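Local structure of molybdopterin adenylyltransferase (Pyrococcus furiosus, 4LHB) at residues T30-A43 against L59-D73. The protein catalyses the adenylylation of molybdopterin with ATP, a step in building the molybdenum or tungsten cofactor, and assembles as a homohexamer. Numbering follows the deposited sequence.
Sequences TFKFGVITVSDKGA and LSKLGEHVYYKIVPD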
loop_
_atom_site.group_PDB
_atom_site.type_symbol
_atom_site.label_atom_id
_atom_site.label_comp_id
_atom_site.label_asym_id
_atom_site.label_seq_id
_atom_site.Cartn_x
_atom_site.Cartn_y
_atom_site.Cartn_z
ATOM N N THR C 30 16.407 -11.173 -30.558
ATOM C CA THR C 30 14.929 -11.110 -30.635
ATOM C C THR C 30 14.184 -11.721 -29.411
ATOM O O THR C 30 14.690 -12.605 -28.731
ATOM C CB THR C 30 14.445 -11.844 -31.871
ATOM O OG1 THR C 30 13.044 -11.560 -32.076
ATOM C CG2 THR C 30 14.762 -13.354 -31.716
ATOM N N PHE C 31 12.945 -11.303 -29.198
ATOM C CA PHE C 31 12.145 -11.796 -28.056
ATOM C C PHE C 31 10.948 -12.668 -28.452
ATOM O O PHE C 31 10.500 -12.706 -29.610
ATOM C CB PHE C 31 11.608 -10.601 -27.270
ATOM C CG PHE C 31 10.713 -9.741 -28.077
ATOM C CD1 PHE C 31 9.338 -9.959 -28.085
ATOM C CD2 PHE C 31 11.231 -8.759 -28.859
ATOM C CE1 PHE C 31 8.490 -9.165 -28.847
ATOM C CE2 PHE C 31 10.390 -7.965 -29.640
ATOM C CZ PHE C 31 9.011 -8.163 -29.641
ATOM N N LYS C 32 10.398 -13.324 -27.449
ATOM C CA LYS C 32 9.160 -14.056 -27.633
ATOM C C LYS C 32 8.012 -13.247 -27.034
ATOM O O LYS C 32 8.201 -12.531 -26.057
ATOM C CB LYS C 32 9.293 -15.437 -27.019
ATOM C CG LYS C 32 10.156 -16.358 -27.853
ATOM C CD LYS C 32 11.012 -17.264 -26.998
ATOM C CE LYS C 32 11.581 -18.425 -27.827
ATOM N NZ LYS C 32 12.060 -19.581 -27.006
ATOM N N PHE C 33 6.831 -13.316 -27.644
ATOM C CA PHE C 33 5.657 -12.664 -27.069
ATOM C C PHE C 33 4.317 -13.403 -27.087
ATOM O O PHE C 33 4.075 -14.314 -27.902
ATOM C CB PHE C 33 5.465 -11.299 -27.667
ATOM C CG PHE C 33 4.850 -11.313 -29.003
ATOM C CD1 PHE C 33 3.505 -10.994 -29.166
ATOM C CD2 PHE C 33 5.609 -11.614 -30.126
ATOM C CE1 PHE C 33 2.925 -10.969 -30.431
ATOM C CE2 PHE C 33 5.032 -11.599 -31.392
ATOM C CZ PHE C 33 3.687 -11.269 -31.548
ATOM N N GLY C 34 3.470 -12.985 -26.136
ATOM C CA GLY C 34 2.126 -13.504 -25.956
ATOM C C GLY C 34 1.132 -12.371 -26.040
ATOM O O GLY C 34 1.467 -11.212 -25.796
ATOM N N VAL C 35 -0.092 -12.713 -26.408
ATOM C CA VAL C 35 -1.177 -11.753 -26.475
ATOM C C VAL C 35 -2.375 -12.365 -25.749
ATOM O O VAL C 35 -2.679 -13.588 -25.890
ATOM C CB VAL C 35 -1.527 -11.499 -27.935
ATOM C CG1 VAL C 35 -2.589 -10.441 -28.103
ATOM C CG2 VAL C 35 -0.281 -11.099 -28.684
ATOM N N ILE C 36 -3.047 -11.540 -24.945
ATOM C CA ILE C 36 -4.265 -11.967 -24.237
ATOM C C ILE C 36 -5.333 -10.902 -24.439
ATOM O O ILE C 36 -5.156 -9.754 -24.052
ATOM C CB ILE C 36 -3.994 -12.189 -22.750
ATOM C CG1 ILE C 36 -2.954 -13.303 -22.565
ATOM C CG2 ILE C 36 -5.286 -12.544 -22.037
ATOM C CD1 ILE C 36 -2.185 -13.338 -21.227
ATOM N N THR C 37 -6.440 -11.243 -25.075
ATOM C CA THR C 37 -7.503 -10.243 -25.171
ATOM C C THR C 37 -8.511 -10.598 -24.072
ATOM O O THR C 37 -8.883 -11.750 -23.925
ATOM C CB THR C 37 -8.124 -10.136 -26.601
ATOM O OG1 THR C 37 -9.251 -10.988 -26.709
ATOM C CG2 THR C 37 -7.152 -10.532 -27.649
ATOM N N VAL C 38 -8.873 -9.640 -23.239
ATOM C CA VAL C 38 -9.828 -9.929 -22.183
ATOM C C VAL C 38 -11.199 -9.273 -22.480
ATOM O O VAL C 38 -11.326 -8.028 -22.574
ATOM C CB VAL C 38 -9.249 -9.644 -20.760
ATOM C CG1 VAL C 38 -7.710 -9.539 -20.782
ATOM C CG2 VAL C 38 -9.882 -8.448 -20.103
ATOM N N SER C 39 -12.207 -10.145 -22.663
ATOM C CA SER C 39 -13.544 -9.752 -23.150
ATOM C C SER C 39 -14.588 -10.835 -22.853
ATOM O O SER C 39 -14.513 -11.956 -23.398
ATOM C CB SER C 39 -13.533 -9.518 -24.679
ATOM O OG SER C 39 -14.753 -8.904 -25.149
ATOM N N ASP C 40 -15.569 -10.498 -22.017
ATOM C CA ASP C 40 -16.661 -11.433 -21.740
ATOM C C ASP C 40 -17.316 -11.831 -23.067
ATOM O O ASP C 40 -17.373 -13.024 -23.395
ATOM C CB ASP C 40 -17.658 -10.845 -20.738
ATOM C CG ASP C 40 -17.233 -11.054 -19.283
ATOM O OD1 ASP C 40 -17.729 -10.338 -18.386
ATOM O OD2 ASP C 40 -16.411 -11.949 -19.006
ATOM N N LYS C 41 -17.727 -10.839 -23.856
ATOM C CA LYS C 41 -18.356 -11.095 -25.180
ATOM C C LYS C 41 -17.434 -11.925 -26.089
ATOM O O LYS C 41 -17.827 -12.978 -26.597
ATOM C CB LYS C 41 -18.843 -9.791 -25.857
ATOM C CG LYS C 41 -20.121 -9.196 -25.205
ATOM C CD LYS C 41 -20.604 -7.809 -25.717
ATOM C CE LYS C 41 -19.618 -6.665 -25.395
ATOM N NZ LYS C 41 -20.215 -5.327 -25.071
ATOM N N GLY C 42 -16.185 -11.498 -26.223
ATOM C CA GLY C 42 -15.214 -12.246 -27.016
ATOM C C GLY C 42 -14.977 -13.683 -26.592
ATOM O O GLY C 42 -14.951 -14.592 -27.434
ATOM N N ALA C 43 -14.783 -13.899 -25.292
ATOM C CA ALA C 43 -14.532 -15.253 -24.782
ATOM C C ALA C 43 -15.707 -16.227 -25.038
ATOM O O ALA C 43 -15.523 -17.451 -24.942
ATOM C CB ALA C 43 -14.214 -15.201 -23.292
ATOM N N LEU C 59 3.439 -7.125 -33.879
ATOM C CA LEU C 59 4.557 -7.501 -33.044
ATOM C C LEU C 59 5.265 -8.644 -33.662
ATOM O O LEU C 59 6.441 -8.852 -33.374
ATOM C CB LEU C 59 4.119 -7.860 -31.607
ATOM C CG LEU C 59 4.498 -6.790 -30.599
ATOM C CD1 LEU C 59 4.191 -5.427 -31.202
ATOM C CD2 LEU C 59 3.777 -7.013 -29.286
ATOM N N SER C 60 4.552 -9.418 -34.473
ATOM C CA SER C 60 5.187 -10.520 -35.209
ATOM C C SER C 60 6.298 -10.004 -36.152
ATOM O O SER C 60 7.174 -10.759 -36.536
ATOM C CB SER C 60 4.161 -11.301 -36.040
ATOM O OG SER C 60 3.590 -12.371 -35.326
ATOM N N LYS C 61 6.239 -8.733 -36.534
ATOM C CA LYS C 61 7.307 -8.089 -37.297
ATOM C C LYS C 61 8.604 -7.931 -36.551
ATOM O O LYS C 61 9.640 -7.798 -37.203
ATOM C CB LYS C 61 6.877 -6.711 -37.780
ATOM C CG LYS C 61 5.639 -6.741 -38.681
ATOM C CD LYS C 61 5.027 -5.344 -38.836
ATOM C CE LYS C 61 3.810 -5.366 -39.762
ATOM N NZ LYS C 61 3.274 -3.969 -39.825
ATOM N N LEU C 62 8.552 -7.959 -35.209
ATOM C CA LEU C 62 9.709 -7.749 -34.299
ATOM C C LEU C 62 10.104 -9.006 -33.416
ATOM O O LEU C 62 11.296 -9.292 -33.194
ATOM C CB LEU C 62 9.401 -6.525 -33.429
ATOM C CG LEU C 62 9.905 -5.073 -33.634
ATOM C CD1 LEU C 62 10.324 -4.770 -35.052
ATOM C CD2 LEU C 62 8.933 -4.006 -33.116
ATOM N N GLY C 63 9.138 -9.781 -32.921
ATOM C CA GLY C 63 9.457 -10.971 -32.083
ATOM C C GLY C 63 8.672 -12.202 -32.488
ATOM O O GLY C 63 7.813 -12.109 -33.295
ATOM N N GLU C 64 8.957 -13.348 -31.903
ATOM C CA GLU C 64 8.322 -14.595 -32.259
ATOM C C GLU C 64 7.012 -14.751 -31.420
ATOM O O GLU C 64 7.036 -14.755 -30.182
ATOM C CB GLU C 64 9.331 -15.731 -31.978
ATOM C CG GLU C 64 8.748 -17.164 -31.969
ATOM C CD GLU C 64 9.732 -18.264 -31.482
ATOM O OE1 GLU C 64 10.822 -17.953 -30.912
ATOM O OE2 GLU C 64 9.408 -19.468 -31.663
ATOM N N HIS C 65 5.873 -14.862 -32.077
ATOM C CA HIS C 65 4.573 -15.024 -31.391
ATOM C C HIS C 65 4.489 -16.373 -30.822
ATOM O O HIS C 65 4.553 -17.305 -31.577
ATOM C CB HIS C 65 3.473 -14.871 -32.413
ATOM C CG HIS C 65 2.081 -15.140 -31.893
ATOM N ND1 HIS C 65 1.689 -14.824 -30.630
ATOM C CD2 HIS C 65 0.964 -15.655 -32.532
ATOM C CE1 HIS C 65 0.397 -15.135 -30.486
ATOM N NE2 HIS C 65 -0.041 -15.641 -31.646
ATOM N N VAL C 66 4.354 -16.524 -29.503
ATOM C CA VAL C 66 4.295 -17.874 -28.900
ATOM C C VAL C 66 2.985 -18.240 -28.186
ATOM O O VAL C 66 2.856 -19.345 -27.684
ATOM C CB VAL C 66 5.458 -18.093 -27.904
ATOM C CG1 VAL C 66 6.783 -17.934 -28.623
ATOM C CG2 VAL C 66 5.359 -17.135 -26.706
ATOM N N TYR C 67 2.017 -17.335 -28.125
ATOM C CA TYR C 67 0.803 -17.563 -27.310
ATOM C C TYR C 67 -0.272 -16.561 -27.595
ATOM O O TYR C 67 -0.005 -15.373 -27.657
ATOM C CB TYR C 67 1.131 -17.472 -25.819
ATOM C CG TYR C 67 0.001 -17.862 -24.896
ATOM C CD1 TYR C 67 -0.060 -19.134 -24.370
ATOM C CD2 TYR C 67 -1.017 -16.953 -24.538
ATOM C CE1 TYR C 67 -1.087 -19.505 -23.516
ATOM C CE2 TYR C 67 -2.043 -17.322 -23.708
ATOM C CZ TYR C 67 -2.068 -18.606 -23.190
ATOM O OH TYR C 67 -3.063 -19.018 -22.307
ATOM N N TYR C 68 -1.494 -17.059 -27.722
ATOM C CA TYR C 68 -2.713 -16.232 -27.850
ATOM C C TYR C 68 -3.938 -16.912 -27.161
ATOM O O TYR C 68 -4.077 -18.142 -27.202
ATOM C CB TYR C 68 -2.999 -15.952 -29.300
ATOM C CG TYR C 68 -4.315 -15.314 -29.569
ATOM C CD1 TYR C 68 -4.632 -14.089 -29.048
ATOM C CD2 TYR C 68 -5.243 -15.934 -30.398
ATOM C CE1 TYR C 68 -5.850 -13.484 -29.322
ATOM C CE2 TYR C 68 -6.469 -15.358 -30.670
ATOM C CZ TYR C 68 -6.775 -14.134 -30.131
ATOM O OH TYR C 68 -7.980 -13.565 -30.450
ATOM N N LYS C 69 -4.777 -16.110 -26.485
ATOM C CA LYS C 69 -5.982 -16.613 -25.846
ATOM C C LYS C 69 -6.958 -15.496 -25.576
ATOM O O LYS C 69 -6.530 -14.362 -25.291
ATOM C CB LYS C 69 -5.660 -17.327 -24.561
ATOM C CG LYS C 69 -6.876 -18.005 -23.949
ATOM C CD LYS C 69 -6.532 -19.326 -23.270
ATOM C CE LYS C 69 -7.479 -19.743 -22.126
ATOM N NZ LYS C 69 -6.719 -20.603 -21.152
ATOM N N ILE C 70 -8.264 -15.795 -25.718
ATOM C CA ILE C 70 -9.330 -14.815 -25.433
ATOM C C ILE C 70 -9.857 -15.313 -24.145
ATOM O O ILE C 70 -10.157 -16.494 -24.045
ATOM C CB ILE C 70 -10.489 -14.841 -26.435
ATOM C CG1 ILE C 70 -9.940 -14.867 -27.864
ATOM C CG2 ILE C 70 -11.409 -13.624 -26.269
ATOM C CD1 ILE C 70 -10.633 -13.881 -28.816
ATOM N N VAL C 71 -9.922 -14.459 -23.138
ATOM C CA VAL C 71 -10.424 -14.874 -21.810
ATOM C C VAL C 71 -11.527 -13.924 -21.336
ATOM O O VAL C 71 -11.557 -12.735 -21.657
ATOM C CB VAL C 71 -9.282 -14.939 -20.752
ATOM C CG1 VAL C 71 -8.224 -15.973 -21.132
ATOM C CG2 VAL C 71 -8.651 -13.564 -20.479
ATOM N N PRO C 72 -12.453 -14.428 -20.560
ATOM C CA PRO C 72 -13.431 -13.515 -19.981
ATOM C C PRO C 72 -12.803 -12.455 -19.051
ATOM O O PRO C 72 -11.665 -12.607 -18.628
ATOM C CB PRO C 72 -14.330 -14.448 -19.181
ATOM C CG PRO C 72 -13.479 -15.606 -18.900
ATOM C CD PRO C 72 -12.616 -15.795 -20.084
ATOM N N ASP C 73 -13.558 -11.410 -18.725
ATOM C CA ASP C 73 -13.091 -10.351 -17.835
ATOM C C ASP C 73 -13.129 -10.891 -16.429
ATOM O O ASP C 73 -13.976 -10.540 -15.646
ATOM C CB ASP C 73 -13.924 -9.059 -18.016
ATOM C CG ASP C 73 -13.081 -7.729 -17.813
ATOM O OD1 ASP C 73 -13.593 -6.704 -18.316
ATOM O OD2 ASP C 73 -11.943 -7.648 -17.176
#
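From the Phe31 O–Glu64 N bond to the Ser39 N–Val71 O bond, strands 32-38 and 64-71 pair in parallel, their axes 4.6 Å apart at closest and inclined by 40°. Helix 51-60 joins them, making a beta-alpha-beta crossover of the MoaB/Mog fold. Strand 64-71 is an outermost strand of the chain's sheet. Val66 N bonds to Phe33 O at 2.7 Å. A beta bulge follows between the pairs Phe33 with His65 and Val35 with Tyr68: Gly34 alone faces two residues, Val66 and Tyr67.

Phe33 fills the corner between helix and strand. Its CG sits between the backbone N and carbonyl carbon (chi1 79°), which turns the ring over the other segment. Leu59 CB lies over one face, 3.7 Å from the centroid of the Phe33 ring. His65 CA covers the opposite face, and Gly63 O meets the edge. With an alanine in place of Phe33, Leu59 CB and His65 CA would probably lose the ring between them, and a gap would open there. Phe31 lays its ring face on Gly63 CA, 3.8 Å from the centroid.

Along the same face as Phe33, Thr37 CG2 meets the edge of the Tyr68 ring at CE1 (3.6 Å). Tyr68 OH bonds to Asp49. On the other face, Ile36 CG2 touches Val71 CG2 beneath helix 75-87.

Beyond the strands, Ser39 OG caps the next helix by accepting from Gly42 N. Gln150 of a second subunit bonds to Asp40 OD2. Asp40 OD2 also accepts from Asp73 N at 2.9 Å, from above the carboxylate plane.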